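Local atomic coordinates of Sn-glycerol-3-phosphate ABC transporter substrate-binding protein UspB (Mycobacterium tuberculosis, PDB entry 4MFI), a protein that binds glycerophosphocholine and, as the substrate-binding subunit of an ABC transporter, probably hands it on for uptake. Residues 162-170 with 180-191; 191-199 with 263-271. All coordinates share one frame; numbering follows the deposited sequence.

Contact 1 of 2, residues 162-170 with 180-191; sequences AAWQQAGLP and FDEWGPELQRVV
The axes of helix 162-166 and helix 180-191 pass 9.0 Å apart with 108° between their directions, and the nearest CA atoms, those of Ala167 and Leu187, are 5.6 Å apart. Leu169 sits in the corner made by two indoles whose planes are almost perpendicular. Its CD2 lies over the five-membered ring of Trp183, 3.5 Å from the centroid and only 6° off the normal, a well-centred CH-pi contact, while CD1 rests over a face of Trp164. Trp183 is turned to receive the leucine by its first torsion, with CG anti to the carbonyl carbon (chi1 -69°). Its CZ3 approaches NE1 of Trp164 at 3.7 Å; that nitrogen gives its hydrogen bond to the carbonyl of Arg172.

Leu169 reaches this corner through a Schellman motif, in which Gly168 N and Leu169 N bond back to Gln165 O and Trp164 O and Gly168 takes positive phi. The pair of helices lies at the periphery of one lobe of the alpha/beta solute-binding protein fold, just after strand 144-160, and Trp164 and Phe180 reach inward to Ser268 of strand 268-272.

Further along, Leu187 spreads its methyls against the benzo side of Trp164, CD2 standing 3.6 Å from CE3. Ala167 CB fits against Glu186 CG, also at 3.6 Å, and Val190 CG2 closes on the carbonyl O of Ala163 while its CG1 meets that of Gln166. Toward solvent the chemistry turns polar. Arg189 holds Glu186 side-on, NE to OE1 and NH2 to OE2, the latter at 2.7 Å, with both oxygens met from above the carboxylate plane. Two waters carry the link across: each donates to Gln166 O, one also accepting from Arg189 NH2, the other also donating to Glu186 OE2.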
ATOM      1  N   ALA A 162     -14.791 -15.562  17.684  1.00  8.11           N
ATOM      2  CA  ALA A 162     -15.032 -16.802  18.414  1.00  9.30           C
ATOM      3  C   ALA A 162     -13.741 -17.315  19.045  1.00  9.36           C
ATOM      4  O   ALA A 162     -13.746 -17.774  20.188  1.00 10.35           O
ATOM      5  CB  ALA A 162     -15.650 -17.859  17.514  1.00 11.24           C
ATOM      6  N   ALA A 163     -12.635 -17.230  18.309  1.00  7.20           N
ATOM      7  CA  ALA A 163     -11.342 -17.649  18.841  1.00  6.14           C
ATOM      8  C   ALA A 163     -10.928 -16.735  19.992  1.00  5.81           C
ATOM      9  O   ALA A 163     -10.460 -17.206  21.030  1.00  7.66           O
ATOM     10  CB  ALA A 163     -10.274 -17.654  17.738  1.00  7.14           C
ATOM     11  N   TRP A 164     -11.098 -15.424  19.804  1.00  5.70           N
ATOM     12  CA  TRP A 164     -10.777 -14.443  20.839  1.00  6.43           C
ATOM     13  C   TRP A 164     -11.548 -14.747  22.121  1.00  7.47           C
ATOM     14  O   TRP A 164     -10.983 -14.721  23.218  1.00  8.18           O
ATOM     15  CB  TRP A 164     -11.117 -13.032  20.340  1.00  6.80           C
ATOM     16  CG  TRP A 164      -9.927 -12.158  20.008  1.00  6.04           C
ATOM     17  CD1 TRP A 164      -9.659 -10.924  20.530  1.00  6.26           C
ATOM     18  CD2 TRP A 164      -8.849 -12.447  19.090  1.00  6.52           C
ATOM     19  NE1 TRP A 164      -8.486 -10.428  20.002  1.00  5.39           N
ATOM     20  CE2 TRP A 164      -7.975 -11.337  19.112  1.00  5.22           C
ATOM     21  CE3 TRP A 164      -8.544 -13.528  18.251  1.00  6.53           C
ATOM     22  CZ2 TRP A 164      -6.808 -11.284  18.340  1.00  5.34           C
ATOM     23  CZ3 TRP A 164      -7.388 -13.471  17.478  1.00  5.31           C
ATOM     24  CH2 TRP A 164      -6.531 -12.362  17.534  1.00  5.39           C
ATOM     25  N   GLN A 165     -12.836 -15.046  21.977  1.00  7.47           N
ATOM     26  CA  GLN A 165     -13.688 -15.331  23.129  1.00  9.98           C
ATOM     27  C   GLN A 165     -13.251 -16.600  23.852  1.00  9.10           C
ATOM     28  O   GLN A 165     -13.176 -16.624  25.085  1.00 11.17           O
ATOM     29  CB  GLN A 165     -15.145 -15.452  22.693  1.00 13.36           C
ATOM     30  CG  GLN A 165     -15.779 -14.136  22.297  1.00 19.49           C
ATOM     31  CD  GLN A 165     -17.202 -14.310  21.806  1.00 25.64           C
ATOM     32  OE1 GLN A 165     -17.854 -15.321  22.095  1.00 30.70           O
ATOM     33  NE2 GLN A 165     -17.695 -13.330  21.057  1.00 29.55           N
ATOM     34  N   GLN A 166     -12.943 -17.646  23.087  1.00  9.76           N
ATOM     35  CA  GLN A 166     -12.529 -18.913  23.687  1.00 10.41           C
ATOM     36  C   GLN A 166     -11.192 -18.772  24.407  1.00  8.69           C
ATOM     37  O   GLN A 166     -10.946 -19.433  25.425  1.00 10.82           O
ATOM     38  CB  GLN A 166     -12.463 -20.031  22.641  1.00 11.48           C
ATOM     39  CG  GLN A 166     -13.831 -20.533  22.202  1.00 13.52           C
ATOM     40  CD  GLN A 166     -14.661 -21.059  23.366  1.00 20.76           C
ATOM     41  OE1 GLN A 166     -14.128 -21.654  24.308  1.00 24.05           O
ATOM     42  NE2 GLN A 166     -15.973 -20.837  23.310  1.00 22.92           N
ATOM     43  N   ALA A 167     -10.335 -17.902  23.877  1.00  7.67           N
ATOM     44  CA  ALA A 167      -9.029 -17.652  24.470  1.00  8.02           C
ATOM     45  C   ALA A 167      -9.086 -16.659  25.642  1.00  9.65           C
ATOM     46  O   ALA A 167      -8.058 -16.369  26.268  1.00 12.18           O
ATOM     47  CB  ALA A 167      -8.052 -17.173  23.404  1.00  8.83           C
ATOM     48  N   GLY A 168     -10.276 -16.129  25.935  1.00  8.29           N
ATOM     49  CA  GLY A 168     -10.441 -15.201  27.047  1.00  9.73           C
ATOM     50  C   GLY A 168      -9.839 -13.821  26.820  1.00  9.69           C
ATOM     51  O   GLY A 168      -9.489 -13.112  27.766  1.00 13.09           O
ATOM     52  N   LEU A 169      -9.738 -13.427  25.561  1.00  8.66           N
ATOM     53  CA  LEU A 169      -9.138 -12.152  25.203  1.00  7.47           C
ATOM     54  C   LEU A 169     -10.169 -11.030  25.206  1.00  8.00           C
ATOM     55  O   LEU A 169     -11.359 -11.272  24.977  1.00  9.92           O
ATOM     56  CB  LEU A 169      -8.489 -12.262  23.823  1.00  7.30           C
ATOM     57  CG  LEU A 169      -7.463 -13.383  23.663  1.00  6.89           C
ATOM     58  CD1 LEU A 169      -6.900 -13.376  22.247  1.00  7.53           C
ATOM     59  CD2 LEU A 169      -6.344 -13.265  24.705  1.00  8.47           C
ATOM     60  N   PRO A 170      -9.723  -9.791  25.463  1.00  8.50           N
ATOM     61  CA  PRO A 170     -10.637  -8.655  25.295  1.00  8.17           C
ATOM     62  C   PRO A 170     -10.985  -8.483  23.817  1.00  8.17           C
ATOM     63  O   PRO A 170     -10.203  -8.905  22.950  1.00  8.68           O
ATOM     64  CB  PRO A 170      -9.814  -7.468  25.795  1.00  9.52           C
ATOM     65  CG  PRO A 170      -8.385  -7.877  25.551  1.00  9.70           C
ATOM     66  CD  PRO A 170      -8.353  -9.359  25.806  1.00  9.06           C
ATOM     67  N   PHE A 180       0.501  -9.478  21.644  1.00  4.65           N
ATOM     68  CA  PHE A 180      -0.029 -10.495  20.758  1.00  5.67           C
ATOM     69  C   PHE A 180       0.754 -11.794  20.884  1.00  5.58           C
ATOM     70  O   PHE A 180       0.179 -12.882  20.884  1.00  6.15           O
ATOM     71  CB  PHE A 180      -0.052 -10.058  19.297  1.00  5.89           C
ATOM     72  CG  PHE A 180      -0.678 -11.090  18.419  1.00  4.89           C
ATOM     73  CD1 PHE A 180      -2.018 -11.405  18.589  1.00  5.81           C
ATOM     74  CD2 PHE A 180       0.069 -11.805  17.490  1.00  6.21           C
ATOM     75  CE1 PHE A 180      -2.627 -12.402  17.840  1.00  6.33           C
ATOM     76  CE2 PHE A 180      -0.538 -12.801  16.718  1.00  7.91           C
ATOM     77  CZ  PHE A 180      -1.889 -13.099  16.902  1.00  7.65           C
ATOM     78  N   ASP A 181       2.070 -11.676  20.988  1.00  5.95           N
ATOM     79  CA  ASP A 181       2.921 -12.849  21.118  1.00  6.20           C
ATOM     80  C   ASP A 181       2.608 -13.628  22.401  1.00  6.24           C
ATOM     81  O   ASP A 181       2.698 -14.863  22.436  1.00  7.74           O
ATOM     82  CB  ASP A 181       4.385 -12.420  21.062  1.00  8.47           C
ATOM     83  CG  ASP A 181       5.332 -13.585  21.174  1.00 10.31           C
ATOM     84  OD1 ASP A 181       5.464 -14.328  20.180  1.00 10.12           O
ATOM     85  OD2 ASP A 181       5.938 -13.755  22.256  1.00 13.31           O
ATOM     86  N   GLU A 182       2.203 -12.915  23.445  1.00  6.85           N
ATOM     87  CA  GLU A 182       1.748 -13.559  24.668  1.00  7.58           C
ATOM     88  C   GLU A 182       0.414 -14.285  24.447  1.00  8.25           C
ATOM     89  O   GLU A 182       0.226 -15.403  24.938  1.00  9.92           O
ATOM     90  CB  GLU A 182       1.639 -12.518  25.789  1.00  9.55           C
ATOM     91  CG  GLU A 182       1.426 -13.088  27.168  1.00 14.13           C
ATOM     92  CD  GLU A 182       2.594 -13.914  27.646  1.00 23.46           C
ATOM     93  OE1 GLU A 182       2.351 -14.918  28.349  1.00 28.54           O
ATOM     94  OE2 GLU A 182       3.751 -13.561  27.325  1.00 25.84           O
ATOM     95  N   TRP A 183      -0.491 -13.664  23.684  1.00  5.00           N
ATOM     96  CA  TRP A 183      -1.786 -14.269  23.357  1.00  6.55           C
ATOM     97  C   TRP A 183      -1.676 -15.506  22.459  1.00  6.64           C
ATOM     98  O   TRP A 183      -2.531 -16.395  22.504  1.00  7.29           O
ATOM     99  CB  TRP A 183      -2.666 -13.266  22.614  1.00  6.24           C
ATOM    100  CG  TRP A 183      -3.155 -12.093  23.411  1.00  5.25           C
ATOM    101  CD1 TRP A 183      -2.971 -11.848  24.747  1.00  5.58           C
ATOM    102  CD2 TRP A 183      -3.951 -11.019  22.908  1.00  5.77           C
ATOM    103  NE1 TRP A 183      -3.597 -10.671  25.098  1.00  5.44           N
ATOM    104  CE2 TRP A 183      -4.209 -10.146  23.986  1.00  5.92           C
ATOM    105  CE3 TRP A 183      -4.468 -10.705  21.646  1.00  6.29           C
ATOM    106  CZ2 TRP A 183      -4.972  -8.981  23.840  1.00  6.33           C
ATOM    107  CZ3 TRP A 183      -5.231  -9.557  21.503  1.00  7.25           C
ATOM    108  CH2 TRP A 183      -5.469  -8.700  22.596  1.00  7.23           C
ATOM    109  N   GLY A 184      -0.636 -15.542  21.631  1.00  6.14           N
ATOM    110  CA  GLY A 184      -0.525 -16.529  20.566  1.00  6.12           C
ATOM    111  C   GLY A 184      -0.741 -17.974  20.975  1.00  7.32           C
ATOM    112  O   GLY A 184      -1.569 -18.662  20.380  1.00  6.29           O
ATOM    113  N   PRO A 185       0.009 -18.454  21.985  1.00  6.66           N
ATOM    114  CA  PRO A 185      -0.131 -19.861  22.378  1.00  7.11           C
ATOM    115  C   PRO A 185      -1.531 -20.221  22.869  1.00  7.50           C
ATOM    116  O   PRO A 185      -1.991 -21.333  22.603  1.00  7.44           O
ATOM    117  CB  PRO A 185       0.898 -20.005  23.504  1.00  8.28           C
ATOM    118  CG  PRO A 185       1.982 -19.030  23.093  1.00  8.95           C
ATOM    119  CD  PRO A 185       1.210 -17.839  22.581  1.00  7.67           C
ATOM    120  N   GLU A 186      -2.212 -19.306  23.553  1.00  7.54           N
ATOM    121  CA  GLU A 186      -3.585 -19.594  23.961  1.00  8.13           C
ATOM    122  C   GLU A 186      -4.517 -19.654  22.763  1.00  7.04           C
ATOM    123  O   GLU A 186      -5.387 -20.523  22.684  1.00  7.51           O
ATOM    124  CB  GLU A 186      -4.093 -18.585  24.991  1.00 10.72           C
ATOM    125  CG  GLU A 186      -5.533 -18.832  25.449  1.00 14.66           C
ATOM    126  CD  GLU A 186      -5.721 -20.071  26.323  1.00 21.39           C
ATOM    127  OE1 GLU A 186      -4.773 -20.868  26.510  1.00 21.38           O
ATOM    128  OE2 GLU A 186      -6.848 -20.237  26.833  1.00 27.67           O
ATOM    129  N   LEU A 187      -4.341 -18.737  21.818  1.00  5.54           N
ATOM    130  CA  LEU A 187      -5.119 -18.802  20.583  1.00  5.52           C
ATOM    131  C   LEU A 187      -4.844 -20.103  19.833  1.00  5.09           C
ATOM    132  O   LEU A 187      -5.758 -20.700  19.265  1.00  6.63           O
ATOM    133  CB  LEU A 187      -4.831 -17.591  19.698  1.00  6.07           C
ATOM    134  CG  LEU A 187      -5.504 -16.290  20.146  1.00  6.42           C
ATOM    135  CD1 LEU A 187      -4.835 -15.108  19.465  1.00  6.81           C
ATOM    136  CD2 LEU A 187      -7.003 -16.336  19.834  1.00  7.55           C
ATOM    137  N   GLN A 188      -3.598 -20.567  19.847  1.00  5.45           N
ATOM    138  CA  GLN A 188      -3.283 -21.842  19.203  1.00  6.17           C
ATOM    139  C   GLN A 188      -4.021 -23.014  19.862  1.00  5.37           C
ATOM    140  O   GLN A 188      -4.513 -23.914  19.175  1.00  6.26           O
ATOM    141  CB  GLN A 188      -1.772 -22.096  19.207  1.00  6.55           C
ATOM    142  CG  GLN A 188      -1.360 -23.364  18.472  1.00  6.89           C
ATOM    143  CD  GLN A 188      -1.728 -23.339  17.002  1.00  6.52           C
ATOM    144  OE1 GLN A 188      -1.384 -22.397  16.282  1.00  8.26           O
ATOM    145  NE2 GLN A 188      -2.437 -24.367  16.546  1.00  7.80           N
ATOM    146  N   ARG A 189      -4.098 -23.008  21.189  1.00  6.11           N
ATOM    147  CA  ARG A 189      -4.844 -24.043  21.897  1.00  7.09           C
ATOM    148  C   ARG A 189      -6.301 -24.044  21.455  1.00  5.43           C
ATOM    149  O   ARG A 189      -6.895 -25.111  21.238  1.00  8.15           O
ATOM    150  CB  ARG A 189      -4.767 -23.816  23.408  1.00  7.93           C
ATOM    151  CG  ARG A 189      -5.467 -24.894  24.217  1.00 10.62           C
ATOM    152  CD  ARG A 189      -5.430 -24.596  25.707  1.00 11.60           C
ATOM    153  NE  ARG A 189      -6.277 -23.461  26.064  1.00 14.67           N
ATOM    154  CZ  ARG A 189      -7.595 -23.535  26.208  1.00 16.96           C
ATOM    155  NH1 ARG A 189      -8.222 -24.691  26.020  1.00 17.67           N
ATOM    156  NH2 ARG A 189      -8.287 -22.451  26.535  1.00 16.96           N
ATOM    157  N   VAL A 190      -6.896 -22.858  21.331  1.00  6.26           N
ATOM    158  CA  VAL A 190      -8.332 -22.828  21.070  1.00  7.44           C
ATOM    159  C   VAL A 190      -8.700 -23.084  19.612  1.00  6.77           C
ATOM    160  O   VAL A 190      -9.845 -23.430  19.336  1.00  8.44           O
ATOM    161  CB  VAL A 190      -9.046 -21.555  21.607  1.00 10.12           C
ATOM    162  CG1 VAL A 190      -8.768 -21.359  23.094  1.00 11.01           C
ATOM    163  CG2 VAL A 190      -8.661 -20.340  20.810  1.00 11.35           C
ATOM    164  N   VAL A 191      -7.765 -22.928  18.671  1.00  5.82           N
ATOM    165  CA  VAL A 191      -8.097 -23.272  17.282  1.00  5.85           C
ATOM    166  C   VAL A 191      -7.906 -24.766  16.980  1.00  6.32           C
ATOM    167  O   VAL A 191      -8.561 -25.316  16.094  1.00  7.51           O
ATOM    168  CB  VAL A 191      -7.361 -22.402  16.213  1.00  6.70           C
ATOM    169  CG1 VAL A 191      -7.754 -20.935  16.340  1.00  8.98           C
ATOM    170  CG2 VAL A 191      -5.839 -22.607  16.266  1.00  8.04           C
TER
HETATM  171  O   HOH W   1     -11.306 -22.286  25.872  1.00 25.73           O
HETATM  172  O   HOH W   2      -9.432 -19.370  27.659  1.00 28.82           O

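Contact 2 of 2, residues 191-199 with 263-271; sequences VGAGRSAHG and TGILASAVA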
ATOM      1  N   VAL A 191      -7.765 -22.928  18.671  1.00  5.82           N
ATOM      2  CA  VAL A 191      -8.097 -23.272  17.282  1.00  5.85           C
ATOM      3  C   VAL A 191      -7.906 -24.766  16.980  1.00  6.32           C
ATOM      4  O   VAL A 191      -8.561 -25.316  16.094  1.00  7.51           O
ATOM      5  CB  VAL A 191      -7.361 -22.402  16.213  1.00  6.70           C
ATOM      6  CG1 VAL A 191      -7.754 -20.935  16.340  1.00  8.98           C
ATOM      7  CG2 VAL A 191      -5.839 -22.607  16.266  1.00  8.04           C
ATOM      8  N   GLY A 192      -7.015 -25.426  17.714  1.00  7.48           N
ATOM      9  CA  GLY A 192      -6.825 -26.857  17.545  1.00  7.78           C
ATOM     10  C   GLY A 192      -5.843 -27.255  16.454  1.00  7.71           C
ATOM     11  O   GLY A 192      -5.143 -26.414  15.876  1.00  8.86           O
ATOM     12  N   ALA A 193      -5.800 -28.554  16.169  1.00  7.19           N
ATOM     13  CA  ALA A 193      -4.826 -29.114  15.234  1.00  6.56           C
ATOM     14  C   ALA A 193      -5.116 -28.700  13.790  1.00  6.43           C
ATOM     15  O   ALA A 193      -6.269 -28.637  13.375  1.00  8.48           O
ATOM     16  CB  ALA A 193      -4.801 -30.639  15.355  1.00  8.00           C
ATOM     17  N   GLY A 194      -4.066 -28.446  13.015  1.00  6.44           N
ATOM     18  CA  GLY A 194      -4.236 -28.105  11.614  1.00  7.22           C
ATOM     19  C   GLY A 194      -4.683 -26.679  11.341  1.00  6.89           C
ATOM     20  O   GLY A 194      -4.963 -26.324  10.194  1.00  8.59           O
ATOM     21  N   ARG A 195      -4.763 -25.868  12.394  1.00  6.36           N
ATOM     22  CA  ARG A 195      -5.082 -24.447  12.278  1.00  5.30           C
ATOM     23  C   ARG A 195      -4.003 -23.642  13.010  1.00  5.10           C
ATOM     24  O   ARG A 195      -3.154 -24.215  13.701  1.00  6.74           O
ATOM     25  CB  ARG A 195      -6.461 -24.152  12.875  1.00  6.07           C
ATOM     26  CG  ARG A 195      -7.617 -24.855  12.182  1.00  6.98           C
ATOM     27  CD  ARG A 195      -8.873 -24.762  13.048  1.00 12.22           C
ATOM     28  NE  ARG A 195      -9.574 -23.498  12.931  1.00 14.10           N
ATOM     29  CZ  ARG A 195     -10.496 -23.060  13.787  1.00 10.88           C
ATOM     30  NH1 ARG A 195     -10.778 -23.735  14.905  1.00  9.75           N
ATOM     31  NH2 ARG A 195     -11.094 -21.904  13.552  1.00 15.40           N
ATOM     32  N   SER A 196      -4.028 -22.322  12.852  1.00  4.52           N
ATOM     33  CA  SER A 196      -3.025 -21.465  13.490  1.00  4.46           C
ATOM     34  C   SER A 196      -3.662 -20.251  14.132  1.00  4.71           C
ATOM     35  O   SER A 196      -4.709 -19.777  13.676  1.00  5.51           O
ATOM     36  CB  SER A 196      -1.981 -20.995  12.470  1.00  6.58           C
ATOM     37  OG  SER A 196      -1.205 -22.081  12.004  1.00  7.70           O
ATOM     38  N   ALA A 197      -3.015 -19.740  15.177  1.00  4.53           N
ATOM     39  CA  ALA A 197      -3.443 -18.502  15.827  1.00  4.06           C
ATOM     40  C   ALA A 197      -3.279 -17.299  14.902  1.00  4.88           C
ATOM     41  O   ALA A 197      -4.048 -16.337  14.990  1.00  6.46           O
ATOM     42  CB  ALA A 197      -2.649 -18.276  17.109  1.00  5.93           C
ATOM     43  N   HIS A 198      -2.254 -17.339  14.050  1.00  4.71           N
ATOM     44  CA  HIS A 198      -1.900 -16.190  13.217  1.00  3.47           C
ATOM     45  C   HIS A 198      -1.304 -16.688  11.921  1.00  4.20           C
ATOM     46  O   HIS A 198      -0.533 -17.642  11.922  1.00  7.02           O
ATOM     47  CB  HIS A 198      -0.883 -15.293  13.949  1.00  4.59           C
ATOM     48  CG  HIS A 198      -0.721 -13.938  13.332  1.00  4.47           C
ATOM     49  ND1 HIS A 198      -1.706 -12.976  13.389  1.00  5.01           N
ATOM     50  CD2 HIS A 198       0.311 -13.381  12.649  1.00  5.04           C
ATOM     51  CE1 HIS A 198      -1.291 -11.883  12.769  1.00  5.46           C
ATOM     52  NE2 HIS A 198      -0.070 -12.103  12.309  1.00  6.21           N
ATOM     53  N   GLY A 199      -1.671 -16.050  10.815  1.00  4.88           N
ATOM     54  CA  GLY A 199      -1.008 -16.317   9.547  1.00  4.79           C
ATOM     55  C   GLY A 199      -0.244 -15.093   9.092  1.00  5.07           C
ATOM     56  O   GLY A 199      -0.757 -13.977   9.147  1.00  6.61           O
ATOM     57  N   THR A 263     -11.912 -18.588   5.851  1.00  8.16           N
ATOM     58  CA  THR A 263     -12.410 -19.957   5.964  1.00  9.63           C
ATOM     59  C   THR A 263     -12.148 -20.541   7.347  1.00  9.12           C
ATOM     60  O   THR A 263     -12.552 -21.669   7.634  1.00 12.41           O
ATOM     61  CB  THR A 263     -11.797 -20.896   4.895  1.00 11.73           C
ATOM     62  OG1 THR A 263     -10.368 -20.879   5.000  1.00 12.28           O
ATOM     63  CG2 THR A 263     -12.199 -20.456   3.506  1.00 12.21           C
ATOM     64  N   GLY A 264     -11.453 -19.791   8.198  1.00  7.16           N
ATOM     65  CA  GLY A 264     -11.273 -20.199   9.579  1.00  7.83           C
ATOM     66  C   GLY A 264      -9.999 -20.961   9.899  1.00  7.43           C
ATOM     67  O   GLY A 264      -9.854 -21.474  11.009  1.00 10.42           O
ATOM     68  N   ILE A 265      -9.075 -21.046   8.947  1.00  6.56           N
ATOM     69  CA  ILE A 265      -7.810 -21.738   9.189  1.00  6.85           C
ATOM     70  C   ILE A 265      -6.912 -20.935  10.144  1.00  6.08           C
ATOM     71  O   ILE A 265      -6.165 -21.510  10.944  1.00  6.90           O
ATOM     72  CB  ILE A 265      -7.056 -21.998   7.868  1.00  7.36           C
ATOM     73  CG1 ILE A 265      -7.940 -22.761   6.878  1.00  9.93           C
ATOM     74  CG2 ILE A 265      -5.749 -22.756   8.124  1.00  9.47           C
ATOM     75  CD1 ILE A 265      -8.537 -24.039   7.440  1.00 10.50           C
ATOM     76  N   LEU A 266      -7.001 -19.608  10.058  1.00  5.78           N
ATOM     77  CA  LEU A 266      -6.204 -18.687  10.866  1.00  4.98           C
ATOM     78  C   LEU A 266      -7.105 -17.897  11.797  1.00  5.49           C
ATOM     79  O   LEU A 266      -8.089 -17.307  11.346  1.00  7.53           O
ATOM     80  CB  LEU A 266      -5.483 -17.685   9.967  1.00  6.68           C
ATOM     81  CG  LEU A 266      -4.660 -18.253   8.817  1.00  6.04           C
ATOM     82  CD1 LEU A 266      -4.191 -17.126   7.905  1.00  7.46           C
ATOM     83  CD2 LEU A 266      -3.468 -19.076   9.322  1.00  6.54           C
ATOM     84  N   ALA A 267      -6.755 -17.822  13.084  1.00  4.97           N
ATOM     85  CA  ALA A 267      -7.544 -17.005  14.018  1.00  5.25           C
ATOM     86  C   ALA A 267      -7.355 -15.506  13.782  1.00  5.01           C
ATOM     87  O   ALA A 267      -8.174 -14.694  14.215  1.00  5.55           O
ATOM     88  CB  ALA A 267      -7.212 -17.349  15.458  1.00  7.50           C
ATOM     89  N   SER A 268      -6.258 -15.142  13.126  1.00  4.00           N
ATOM     90  CA  SER A 268      -5.947 -13.744  12.862  1.00  4.45           C
ATOM     91  C   SER A 268      -4.908 -13.639  11.757  1.00  4.14           C
ATOM     92  O   SER A 268      -4.211 -14.617  11.444  1.00  4.23           O
ATOM     93  CB  SER A 268      -5.450 -13.039  14.134  1.00  5.40           C
ATOM     94  OG  SER A 268      -4.227 -13.584  14.601  1.00  5.05           O
ATOM     95  N   ALA A 269      -4.787 -12.445  11.183  1.00  5.39           N
ATOM     96  CA  ALA A 269      -3.874 -12.208  10.074  1.00  3.65           C
ATOM     97  C   ALA A 269      -3.765 -10.730   9.811  1.00  3.07           C
ATOM     98  O   ALA A 269      -4.731  -9.997   9.983  1.00  6.21           O
ATOM     99  CB  ALA A 269      -4.385 -12.904   8.814  1.00  5.89           C
ATOM    100  N   VAL A 270      -2.580 -10.292   9.395  1.00  4.10           N
ATOM    101  CA  VAL A 270      -2.420  -8.965   8.817  1.00  4.45           C
ATOM    102  C   VAL A 270      -2.508  -9.091   7.302  1.00  5.12           C
ATOM    103  O   VAL A 270      -1.715  -9.788   6.667  1.00  6.68           O
ATOM    104  CB  VAL A 270      -1.096  -8.301   9.236  1.00  5.16           C
ATOM    105  CG1 VAL A 270      -0.904  -6.978   8.501  1.00  6.68           C
ATOM    106  CG2 VAL A 270      -1.075  -8.080  10.742  1.00  8.04           C
ATOM    107  N   ALA A 271      -3.510  -8.439   6.732  1.00  5.64           N
ATOM    108  CA  ALA A 271      -3.734  -8.477   5.298  1.00  5.51           C
ATOM    109  C   ALA A 271      -4.171  -7.096   4.839  1.00  5.44           C
ATOM    110  O   ALA A 271      -4.362  -6.202   5.653  1.00  6.14           O
ATOM    111  CB  ALA A 271      -4.786  -9.527   4.950  1.00  7.02           C
TER
HETATM  112  O   HOH W   3       0.114 -11.491   9.500  1.00  5.93           O
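Arg195 clasps the carbonyl O of Gly264 with two nitrogens, NE at 2.8 Å and NH2 at 2.9 Å, the oxygen lying within 3° of the guanidinium plane. Beside it the backbones bridge in parallel: Ser196 N donates to Ile265 O, and Ala267 N to Ser196 O at 2.9 Å. The second polar centre is Ser268 OG. It donates to Ala197 O at 2.8 Å and accepts from His198 ND1 in a nearly straight bond (171°) that lies in the imidazole plane. Rotation about chi1 (64°) sets this hydroxyl between its own backbone N and carbonyl carbon, where it can serve both partners. Gly199 N adds a bond to Ser268 O, and Leu266 lays both methyls against Gly199 CA, each at 3.7 Å.

In the second shell, NH1 of Arg195 bonds to Val191 O, tying the guanidinium to the helix end, while the type II turn from Gly192 to Arg195 brings the chain round. His198 is braced edge-to-face by Phe180 and by Trp200. Strand 198-201 also pairs in parallel with strand 251-254, and strand 268-272 pairs antiparallel with strand 144-160, so the contact spans the seam between two sheets in an alpha/beta domain of the periplasmic-binding-protein type.

Both contacts lie on the same side of the chain's centre, their own centres about 11 Å apart, and they follow in series along the chain, sharing Val191 where helix 177-191 ends. Contact 1 is partly buried and peripheral: apolar and aromatic packing holds two helices, with charges and waters confined to its solvent-facing side. Contact 2 is mostly buried, and its cohesion comes largely from direct hydrogen bonds between backbones and polar side chains near the sheets. Helix 177-191 physically connects them. Gln188 NE2 probably bonds to Arg195 O, at 2.9 Å, and Phe180 CZ packs 3.3 Å from Ser268 OG, so the helix that receives Trp164 also backs the histidine-serine pair.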